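Local coordinates for conserved hypothetical protein (Pyrococcus furiosus, PDB 1VK1), which is of unverified function, but is probably a free-serine kinase of the SerK type that uses a nucleotide phosphate donor and is built on a ParB-like fold, at residues Glu36-Ile41 with His72-Leu77; Phe50-Leu56 with Ala85-Leu90; Tyr92-Val97 with Lys205-Met209. Numbering follows the deposited sequence.

Contacts 1 and 2 belong to the ParB-like domain and touch each other, their centres 14 Å apart. Arg73 NH2 of contact 1 lies 3.0 Å from Pro53 O of contact 2, a probable hydrogen bond, and Leu77 CD1 is 3.7 Å from Ala85 CB. Contact 3 adjoins contact 2 in sequence, centre to centre 17 Å; it lies 24 Å from contact 1 between centres, with nearest atoms about 13 Å apart. A phosphate sits on His72, and a sodium ion at Glu30 and Thr223 is about 7 Å from the His72 side chain, 8 Å from that of Val208 and 10 Å from that of Leu55. One side chain of each contact thus lies within about 10 Å of the sodium ion.

Contact 1: Glu36-Ile41 with His72-Leu77; sequences ELEDFI and HRWAGL. With PO4 (phosphate ion), chain B.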
loop_
_atom_site.group_PDB
_atom_site.type_symbol
_atom_site.label_atom_id
_atom_site.label_comp_id
_atom_site.label_asym_id
_atom_site.label_seq_id
_atom_site.Cartn_x
_atom_site.Cartn_y
_atom_site.Cartn_z
ATOM N N GLU A 36 -7.332 -6.671 -2.850
ATOM C CA GLU A 36 -6.338 -7.213 -1.923
ATOM C C GLU A 36 -6.966 -7.657 -0.590
ATOM O O GLU A 36 -6.564 -8.665 -0.010
ATOM C CB GLU A 36 -5.210 -6.197 -1.700
ATOM C CG GLU A 36 -4.137 -6.228 -2.786
ATOM C CD GLU A 36 -3.307 -7.485 -2.716
ATOM O OE1 GLU A 36 -2.803 -7.809 -1.616
ATOM O OE2 GLU A 36 -3.158 -8.153 -3.754
ATOM N N LEU A 37 -7.959 -6.912 -0.121
ATOM C CA LEU A 37 -8.676 -7.270 1.083
ATOM C C LEU A 37 -9.427 -8.582 0.893
ATOM O O LEU A 37 -9.321 -9.505 1.707
ATOM C CB LEU A 37 -9.645 -6.148 1.446
ATOM C CG LEU A 37 -10.532 -6.442 2.645
ATOM C CD1 LEU A 37 -9.765 -6.637 3.912
ATOM C CD2 LEU A 37 -11.550 -5.332 2.824
ATOM N N GLU A 38 -10.166 -8.670 -0.196
ATOM C CA GLU A 38 -10.969 -9.856 -0.469
ATOM C C GLU A 38 -10.103 -11.073 -0.748
ATOM O O GLU A 38 -10.409 -12.166 -0.284
ATOM C CB GLU A 38 -11.950 -9.578 -1.621
ATOM C CG GLU A 38 -13.014 -8.562 -1.211
ATOM C CD GLU A 38 -14.059 -8.247 -2.275
ATOM O OE1 GLU A 38 -13.941 -8.722 -3.401
ATOM O OE2 GLU A 38 -14.987 -7.490 -1.946
ATOM N N ASP A 39 -8.994 -10.894 -1.469
ATOM C CA ASP A 39 -8.085 -11.985 -1.713
ATOM C C ASP A 39 -7.462 -12.520 -0.414
ATOM O O ASP A 39 -7.339 -13.741 -0.248
ATOM C CB ASP A 39 -6.992 -11.573 -2.695
ATOM C CG ASP A 39 -7.471 -11.521 -4.147
ATOM O OD1 ASP A 39 -8.623 -11.891 -4.454
ATOM O OD2 ASP A 39 -6.726 -11.121 -5.042
ATOM N N PHE A 40 -7.051 -11.626 0.488
ATOM C CA PHE A 40 -6.512 -12.062 1.762
ATOM C C PHE A 40 -7.566 -12.899 2.512
ATOM O O PHE A 40 -7.272 -13.974 3.046
ATOM C CB PHE A 40 -6.057 -10.907 2.659
ATOM C CG PHE A 40 -5.826 -11.350 4.071
ATOM C CD1 PHE A 40 -4.719 -12.114 4.398
ATOM C CD2 PHE A 40 -6.756 -11.099 5.048
ATOM C CE1 PHE A 40 -4.540 -12.585 5.695
ATOM C CE2 PHE A 40 -6.578 -11.580 6.339
ATOM C CZ PHE A 40 -5.484 -12.338 6.642
ATOM N N ILE A 41 -8.799 -12.388 2.579
ATOM C CA ILE A 41 -9.844 -13.099 3.326
ATOM C C ILE A 41 -10.070 -14.488 2.724
ATOM O O ILE A 41 -10.173 -15.469 3.444
ATOM C CB ILE A 41 -11.131 -12.277 3.376
ATOM C CG1 ILE A 41 -10.938 -11.057 4.281
ATOM C CG2 ILE A 41 -12.309 -13.131 3.847
ATOM C CD1 ILE A 41 -12.034 -10.032 4.166
ATOM N N HIS A 72 -3.968 -4.985 4.888
ATOM C CA HIS A 72 -5.015 -5.855 4.381
ATOM C C HIS A 72 -5.217 -7.063 5.271
ATOM O O HIS A 72 -6.364 -7.514 5.449
ATOM C CB HIS A 72 -4.764 -6.227 2.918
ATOM C CG HIS A 72 -4.824 -5.047 2.005
ATOM N ND1 HIS A 72 -3.747 -4.223 1.780
ATOM C CD2 HIS A 72 -5.853 -4.526 1.307
ATOM C CE1 HIS A 72 -4.123 -3.258 0.952
ATOM N NE2 HIS A 72 -5.392 -3.422 0.651
ATOM N N ARG A 73 -4.133 -7.577 5.846
ATOM C CA ARG A 73 -4.211 -8.663 6.829
ATOM C C ARG A 73 -4.944 -8.247 8.095
ATOM O O ARG A 73 -5.854 -8.938 8.562
ATOM C CB ARG A 73 -2.795 -9.165 7.160
ATOM C CG ARG A 73 -2.091 -9.754 5.930
ATOM C CD ARG A 73 -0.789 -10.492 6.166
ATOM N NE ARG A 73 0.310 -9.779 6.757
ATOM C CZ ARG A 73 1.185 -8.970 6.122
ATOM N NH1 ARG A 73 1.048 -8.621 4.843
ATOM N NH2 ARG A 73 2.176 -8.477 6.812
ATOM N N TRP A 74 -4.600 -7.081 8.634
ATOM C CA TRP A 74 -5.283 -6.534 9.806
ATOM C C TRP A 74 -6.760 -6.305 9.536
ATOM O O TRP A 74 -7.623 -6.745 10.308
ATOM C CB TRP A 74 -4.588 -5.217 10.222
ATOM C CG TRP A 74 -5.365 -4.316 11.116
ATOM C CD1 TRP A 74 -5.503 -4.404 12.470
ATOM C CD2 TRP A 74 -6.025 -3.114 10.725
ATOM N NE1 TRP A 74 -6.255 -3.343 12.932
ATOM C CE2 TRP A 74 -6.579 -2.539 11.876
ATOM C CE3 TRP A 74 -6.199 -2.448 9.497
ATOM C CZ2 TRP A 74 -7.295 -1.326 11.836
ATOM C CZ3 TRP A 74 -6.910 -1.272 9.461
ATOM C CH2 TRP A 74 -7.440 -0.723 10.620
ATOM N N ALA A 75 -7.069 -5.651 8.428
ATOM C CA ALA A 75 -8.443 -5.320 8.124
ATOM C C ALA A 75 -9.254 -6.582 7.824
ATOM O O ALA A 75 -10.422 -6.678 8.209
ATOM C CB ALA A 75 -8.511 -4.338 6.950
ATOM N N GLY A 76 -8.647 -7.553 7.141
ATOM C CA GLY A 76 -9.332 -8.801 6.861
ATOM C C GLY A 76 -9.629 -9.586 8.124
ATOM O O GLY A 76 -10.732 -10.115 8.296
ATOM N N LEU A 77 -8.663 -9.645 9.024
ATOM C CA LEU A 77 -8.871 -10.308 10.294
ATOM C C LEU A 77 -9.952 -9.614 11.117
ATOM O O LEU A 77 -10.769 -10.283 11.751
ATOM C CB LEU A 77 -7.560 -10.398 11.079
ATOM C CG LEU A 77 -6.519 -11.393 10.556
ATOM C CD1 LEU A 77 -5.265 -11.272 11.378
ATOM C CD2 LEU A 77 -7.036 -12.846 10.489
HETATM P P PO4 B . -0.413 -3.274 3.114
HETATM O O1 PO4 B . -1.193 -1.922 2.622
HETATM O O2 PO4 B . -1.547 -4.371 3.248
HETATM O O3 PO4 B . 0.569 -3.638 2.056
HETATM O O4 PO4 B . 0.229 -2.996 4.458
#
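Two helical segments, 36-41 and 72-77, cross at -66° with their axes 8.9 Å apart at closest approach. Gly76 permits the approach: its CA is 5.6 Å from Ile41 CA, and an ideal CB placed on it would fall 2.4 Å from Phe40 CD2, a clash. The Phe40 side chain fills this side of the crossing. Arg73 CA lies over its ring face as a CH-pi contact, 3.8 Å from the centroid and 10° off the normal, while Gly76 CA and Leu77 N meet the ring edge. Leu37 CD1 packs beside Ala75 CB (4.0 Å) and Ile41 CG1 against Gly76 CA (3.8 Å). Nearer the start of the second helix, Glu36 CB covers the His72 ring, 3.7 Å from its centroid. His72 binds a phosphate ion, probably from the crystallisation liquor: its ring ND1 (2.6 Å) and backbone N (3.0 Å) both donate to phosphate O2. Gly70 N and His71 ND1 bind the same ion, and His72 NE2 pairs with Val33 N. No hydrogen bond joins the two segments, so they are held by van der Waals and CH-pi packing. The polar groups of His72 hold an anion at the helix N-terminus instead, consistent with the phosphate-binding helix start of ParB/Srx relatives.

Contact 2: Phe50-Leu56 with Ala85-Leu90; sequences FWKPMLL and APSVIL
Leu56, with chi1 near -58° and chi2 near 180° (mt), overlaps Ser87 and Ile89: its CD1 is 3.5 Å from Ser87 OG and 4.0 Å from Ile89 CD1. The backbones are extended and parallel, the axes of strands 54-56 and 85-90 being 4.6 Å apart at closest approach and their N-to-C directions 35° apart (signed crossing angle -35°). The register pairs Met54 with Ser87, Leu55 with Val88 and Leu56 with Ile89 (CA-CA 4.4, 5.0 and 4.9 Å). Met54 straddles Ser87, its N donating to Pro86 O (2.9 Å) and its O accepting from Val88 N (2.8 Å); Leu56 straddles Ile89 likewise, through Leu56 N to Val88 O (2.9 Å) and Leu90 N to Leu56 O (2.8 Å). This alternation is the hallmark of parallel strands. Met54, Leu56, Ser87 and Ile89 share one face, where Ser87 OG (chi1 m) donates to Ala85 O at 3.0 Å. Leu55 and Val88 share the other, with Leu55 CD2 3.8 Å from Val88 CB. Before the strand, Phe50 CD2 touches Pro86 CG at 3.5 Å. The pair is central in a mixed sheet, between strands 19-22 and 65-67, and helix 71-80 completes a beta-alpha-beta crossover, strand 65-67 intervening in the chain, that brings Trp74 onto Met54 and Leu77 onto Ala85.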
loop_
_atom_site.group_PDB
_atom_site.type_symbol
_atom_site.label_atom_id
_atom_site.label_comp_id
_atom_site.label_asym_id
_atom_site.label_seq_id
_atom_site.Cartn_x
_atom_site.Cartn_y
_atom_site.Cartn_z
ATOM N N PHE A 50 -2.378 -18.377 8.779
ATOM C CA PHE A 50 -1.839 -17.029 8.690
ATOM C C PHE A 50 -0.334 -17.161 8.728
ATOM O O PHE A 50 0.225 -17.635 9.704
ATOM C CB PHE A 50 -2.366 -16.228 9.898
ATOM C CG PHE A 50 -2.074 -14.761 9.832
ATOM C CD1 PHE A 50 -2.938 -13.889 9.213
ATOM C CD2 PHE A 50 -0.929 -14.245 10.397
ATOM C CE1 PHE A 50 -2.661 -12.534 9.161
ATOM C CE2 PHE A 50 -0.666 -12.863 10.333
ATOM C CZ PHE A 50 -1.518 -12.041 9.721
ATOM N N TRP A 51 0.324 -16.771 7.657
ATOM C CA TRP A 51 1.764 -17.074 7.540
ATOM C C TRP A 51 2.694 -15.890 7.433
ATOM O O TRP A 51 3.922 -16.078 7.422
ATOM C CB TRP A 51 2.024 -18.055 6.415
ATOM C CG TRP A 51 1.520 -17.655 5.138
ATOM C CD1 TRP A 51 0.328 -18.038 4.569
ATOM C CD2 TRP A 51 2.194 -16.854 4.145
ATOM N NE1 TRP A 51 0.211 -17.489 3.313
ATOM C CE2 TRP A 51 1.342 -16.767 3.030
ATOM C CE3 TRP A 51 3.430 -16.191 4.092
ATOM C CZ2 TRP A 51 1.677 -16.052 1.889
ATOM C CZ3 TRP A 51 3.749 -15.483 2.946
ATOM C CH2 TRP A 51 2.876 -15.421 1.874
ATOM N N LYS A 52 2.149 -14.691 7.320
ATOM C CA LYS A 52 2.978 -13.513 7.124
ATOM C C LYS A 52 2.734 -12.552 8.276
ATOM O O LYS A 52 1.661 -11.925 8.336
ATOM C CB LYS A 52 2.651 -12.831 5.778
ATOM C CG LYS A 52 3.713 -11.840 5.342
ATOM C CD LYS A 52 3.444 -11.267 3.942
ATOM C CE LYS A 52 4.493 -10.212 3.565
ATOM N NZ LYS A 52 4.349 -9.733 2.151
ATOM N N PRO A 53 3.698 -12.403 9.199
ATOM C CA PRO A 53 3.431 -11.611 10.407
ATOM C C PRO A 53 3.184 -10.152 10.070
ATOM O O PRO A 53 3.725 -9.633 9.093
ATOM C CB PRO A 53 4.717 -11.755 11.224
ATOM C CG PRO A 53 5.775 -12.046 10.218
ATOM C CD PRO A 53 5.090 -12.910 9.168
ATOM N N MET A 54 2.377 -9.498 10.878
ATOM C CA MET A 54 2.305 -8.054 10.839
ATOM C C MET A 54 3.673 -7.488 11.147
ATOM O O MET A 54 4.409 -8.065 11.941
ATOM C CB MET A 54 1.341 -7.548 11.900
ATOM C CG MET A 54 -0.110 -8.025 11.766
ATOM S SD MET A 54 -0.951 -7.383 10.264
ATOM C CE MET A 54 -0.837 -5.610 10.600
ATOM N N LEU A 55 4.002 -6.353 10.551
ATOM C CA LEU A 55 5.135 -5.535 11.007
ATOM C C LEU A 55 4.565 -4.297 11.643
ATOM O O LEU A 55 3.754 -3.600 11.020
ATOM C CB LEU A 55 6.075 -5.135 9.853
ATOM C CG LEU A 55 6.643 -6.292 9.048
ATOM C CD1 LEU A 55 7.583 -5.756 7.943
ATOM C CD2 LEU A 55 7.336 -7.310 9.927
ATOM N N LEU A 56 4.966 -4.053 12.899
ATOM C CA LEU A 56 4.439 -2.981 13.711
ATOM C C LEU A 56 5.555 -2.158 14.311
ATOM O O LEU A 56 6.673 -2.634 14.469
ATOM C CB LEU A 56 3.632 -3.554 14.881
ATOM C CG LEU A 56 2.450 -4.465 14.544
ATOM C CD1 LEU A 56 1.810 -4.930 15.868
ATOM C CD2 LEU A 56 1.435 -3.802 13.668
ATOM N N ALA A 85 -3.160 -10.849 16.062
ATOM C CA ALA A 85 -2.362 -11.346 14.960
ATOM C C ALA A 85 -0.905 -11.436 15.383
ATOM O O ALA A 85 -0.403 -10.577 16.109
ATOM C CB ALA A 85 -2.476 -10.459 13.730
ATOM N N PRO A 86 -0.189 -12.456 14.896
ATOM C CA PRO A 86 1.252 -12.532 15.115
ATOM C C PRO A 86 1.977 -11.383 14.425
ATOM O O PRO A 86 1.689 -11.082 13.267
ATOM C CB PRO A 86 1.642 -13.854 14.469
ATOM C CG PRO A 86 0.605 -14.151 13.488
ATOM C CD PRO A 86 -0.675 -13.547 14.026
ATOM N N SER A 87 2.896 -10.773 15.154
ATOM C CA SER A 87 3.505 -9.524 14.785
ATOM C C SER A 87 4.996 -9.490 15.124
ATOM O O SER A 87 5.447 -10.077 16.098
ATOM C CB SER A 87 2.803 -8.376 15.519
ATOM O OG SER A 87 1.408 -8.326 15.256
ATOM N N VAL A 88 5.730 -8.741 14.320
ATOM C CA VAL A 88 7.117 -8.410 14.594
ATOM C C VAL A 88 7.126 -6.935 14.934
ATOM O O VAL A 88 6.618 -6.127 14.164
ATOM C CB VAL A 88 8.019 -8.716 13.378
ATOM C CG1 VAL A 88 9.464 -8.206 13.607
ATOM C CG2 VAL A 88 8.019 -10.200 13.085
ATOM N N ILE A 89 7.707 -6.587 16.076
ATOM C CA ILE A 89 7.767 -5.218 16.554
ATOM C C ILE A 89 9.140 -4.618 16.194
ATOM O O ILE A 89 10.170 -5.156 16.583
ATOM C CB ILE A 89 7.568 -5.173 18.083
ATOM C CG1 ILE A 89 6.365 -6.017 18.524
ATOM C CG2 ILE A 89 7.478 -3.725 18.575
ATOM C CD1 ILE A 89 5.133 -5.627 17.943
ATOM N N LEU A 90 9.126 -3.534 15.437
ATOM C CA LEU A 90 10.293 -2.854 14.909
ATOM C C LEU A 90 10.516 -1.539 15.647
ATOM O O LEU A 90 9.569 -0.943 16.182
ATOM C CB LEU A 90 10.022 -2.487 13.429
ATOM C CG LEU A 90 9.628 -3.568 12.456
ATOM C CD1 LEU A 90 9.273 -2.964 11.106
ATOM C CD2 LEU A 90 10.739 -4.564 12.290
#

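Contact 3: Tyr92-Val97 with Lys205-Met209; sequences YFDEGV and KEEVM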
loop_
_atom_site.group_PDB
_atom_site.type_symbol
_atom_site.label_atom_id
_atom_site.label_comp_id
_atom_site.label_asym_id
_atom_site.label_seq_id
_atom_site.Cartn_x
_atom_site.Cartn_y
_atom_site.Cartn_z
ATOM N N TYR A 92 10.951 1.848 14.463
ATOM C CA TYR A 92 10.658 2.432 13.152
ATOM C C TYR A 92 11.803 3.329 12.653
ATOM O O TYR A 92 12.086 3.361 11.465
ATOM C CB TYR A 92 9.355 3.205 13.209
ATOM C CG TYR A 92 8.795 3.526 11.846
ATOM C CD1 TYR A 92 8.569 2.506 10.894
ATOM C CD2 TYR A 92 8.465 4.819 11.497
ATOM C CE1 TYR A 92 8.051 2.796 9.637
ATOM C CE2 TYR A 92 7.947 5.104 10.252
ATOM C CZ TYR A 92 7.745 4.087 9.320
ATOM O OH TYR A 92 7.228 4.370 8.080
ATOM N N PHE A 93 12.493 4.014 13.574
ATOM C CA PHE A 93 13.527 4.996 13.178
ATOM C C PHE A 93 14.927 4.429 13.196
ATOM O O PHE A 93 15.903 5.156 13.054
ATOM C CB PHE A 93 13.357 6.274 13.981
ATOM C CG PHE A 93 12.122 7.025 13.597
ATOM C CD1 PHE A 93 12.051 7.686 12.360
ATOM C CD2 PHE A 93 11.005 7.029 14.420
ATOM C CE1 PHE A 93 10.915 8.354 11.973
ATOM C CE2 PHE A 93 9.849 7.707 14.027
ATOM C CZ PHE A 93 9.813 8.374 12.805
ATOM N N ASP A 94 15.017 3.115 13.294
ATOM C CA ASP A 94 16.241 2.427 13.002
ATOM C C ASP A 94 16.561 2.628 11.515
ATOM O O ASP A 94 15.653 2.538 10.665
ATOM C CB ASP A 94 16.088 0.942 13.332
ATOM C CG ASP A 94 17.388 0.191 13.249
ATOM O OD1 ASP A 94 17.965 -0.098 14.318
ATOM O OD2 ASP A 94 17.920 -0.147 12.170
ATOM N N GLU A 95 17.830 2.899 11.196
ATOM C CA GLU A 95 18.257 3.156 9.811
ATOM C C GLU A 95 18.033 1.967 8.866
ATOM O O GLU A 95 17.950 2.142 7.657
ATOM C CB GLU A 95 19.731 3.619 9.760
ATOM C CG GLU A 95 19.925 5.091 10.093
ATOM C CD GLU A 95 19.312 6.011 9.051
ATOM O OE1 GLU A 95 19.760 5.985 7.879
ATOM O OE2 GLU A 95 18.380 6.758 9.398
ATOM N N GLY A 96 17.948 0.773 9.433
ATOM C CA GLY A 96 17.694 -0.433 8.672
ATOM C C GLY A 96 16.284 -0.516 8.084
ATOM O O GLY A 96 16.078 -1.262 7.134
ATOM N N VAL A 97 15.321 0.235 8.665
ATOM C CA VAL A 97 13.937 0.279 8.167
ATOM C C VAL A 97 13.900 1.358 7.097
ATOM O O VAL A 97 14.182 2.525 7.378
ATOM C CB VAL A 97 12.944 0.599 9.302
ATOM C CG1 VAL A 97 11.518 0.682 8.765
ATOM C CG2 VAL A 97 13.029 -0.455 10.393
ATOM N N LYS A 205 9.704 8.275 6.542
ATOM C CA LYS A 205 9.246 7.655 7.785
ATOM C C LYS A 205 8.698 8.685 8.739
ATOM O O LYS A 205 7.698 8.439 9.414
ATOM C CB LYS A 205 10.357 6.830 8.443
ATOM C CG LYS A 205 10.702 5.572 7.666
ATOM C CD LYS A 205 11.593 4.606 8.450
ATOM C CE LYS A 205 12.938 5.217 8.762
ATOM N NZ LYS A 205 13.836 4.239 9.428
ATOM N N GLU A 206 9.322 9.854 8.818
ATOM C CA GLU A 206 8.810 10.906 9.666
ATOM C C GLU A 206 7.393 11.336 9.259
ATOM O O GLU A 206 6.546 11.566 10.124
ATOM C CB GLU A 206 9.787 12.106 9.687
ATOM C CG GLU A 206 11.120 11.835 10.418
ATOM C CD GLU A 206 12.138 10.973 9.649
ATOM O OE1 GLU A 206 11.980 10.721 8.401
ATOM O OE2 GLU A 206 13.136 10.546 10.326
ATOM N N GLU A 207 7.135 11.435 7.952
ATOM C CA GLU A 207 5.806 11.764 7.454
ATOM C C GLU A 207 4.779 10.675 7.801
ATOM O O GLU A 207 3.653 10.983 8.121
ATOM C CB GLU A 207 5.849 12.034 5.958
ATOM C CG GLU A 207 6.533 13.364 5.629
ATOM C CD GLU A 207 6.877 13.547 4.163
ATOM O OE1 GLU A 207 6.933 12.561 3.427
ATOM O OE2 GLU A 207 7.146 14.719 3.782
ATOM N N VAL A 208 5.184 9.412 7.712
ATOM C CA VAL A 208 4.286 8.301 8.068
ATOM C C VAL A 208 3.908 8.376 9.544
ATOM O O VAL A 208 2.721 8.313 9.889
ATOM C CB VAL A 208 4.937 6.921 7.756
ATOM C CG1 VAL A 208 4.058 5.765 8.307
ATOM C CG2 VAL A 208 5.140 6.726 6.296
ATOM N N MET A 209 4.897 8.539 10.411
ATOM C CA MET A 209 4.615 8.584 11.830
ATOM C C MET A 209 3.793 9.845 12.190
ATOM O O MET A 209 2.864 9.788 13.002
ATOM C CB MET A 209 5.908 8.511 12.631
ATOM C CG MET A 209 5.700 8.415 14.121
ATOM S SD MET A 209 4.829 6.931 14.712
ATOM C CE MET A 209 6.144 5.727 14.663
HETATM O O HOH W 1 15.794 6.195 10.235
#
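Lys205 NZ donates to two backbone carbonyls, Tyr92 O at 2.8 Å and Val97 O at 2.7 Å, and to a water at 2.9 Å. Those carbonyls belong to a loop folded by a type I beta turn from Asp94 to Val97 (Val97 N to Asp94 O 3.1 Å), overlaid by an Asx turn in which Asp94 OD2 accepts from Gly96 N at 2.9 Å. Three hydrogen bonds match the three protons of an ammonium group; Asp94 O, although 2.8 Å from Lys205 NZ, lies at a poor angle. The same water donates to Phe93 O (3.0 Å) and to Glu95 OE2 (2.8 Å), so that it bridges both to Lys205 NZ. Reaching the loop from the first turn of helix 205-213, the lysine chain crosses the Tyr92 ring, with Lys205 CD over the face, 12° off the ring normal, a CH-pi contact. Tyr92 OH is hydrogen-bonded to His225 NE2 and touches Val208 CB at 3.4 Å. The contact thus joins the loop between strands 84-90 and 98-105 to a helix distant in sequence. At its outer margin the exposed Phe93 meets Met209 edge-on, with Phe93 CZ 3.9 Å from Met209 CB.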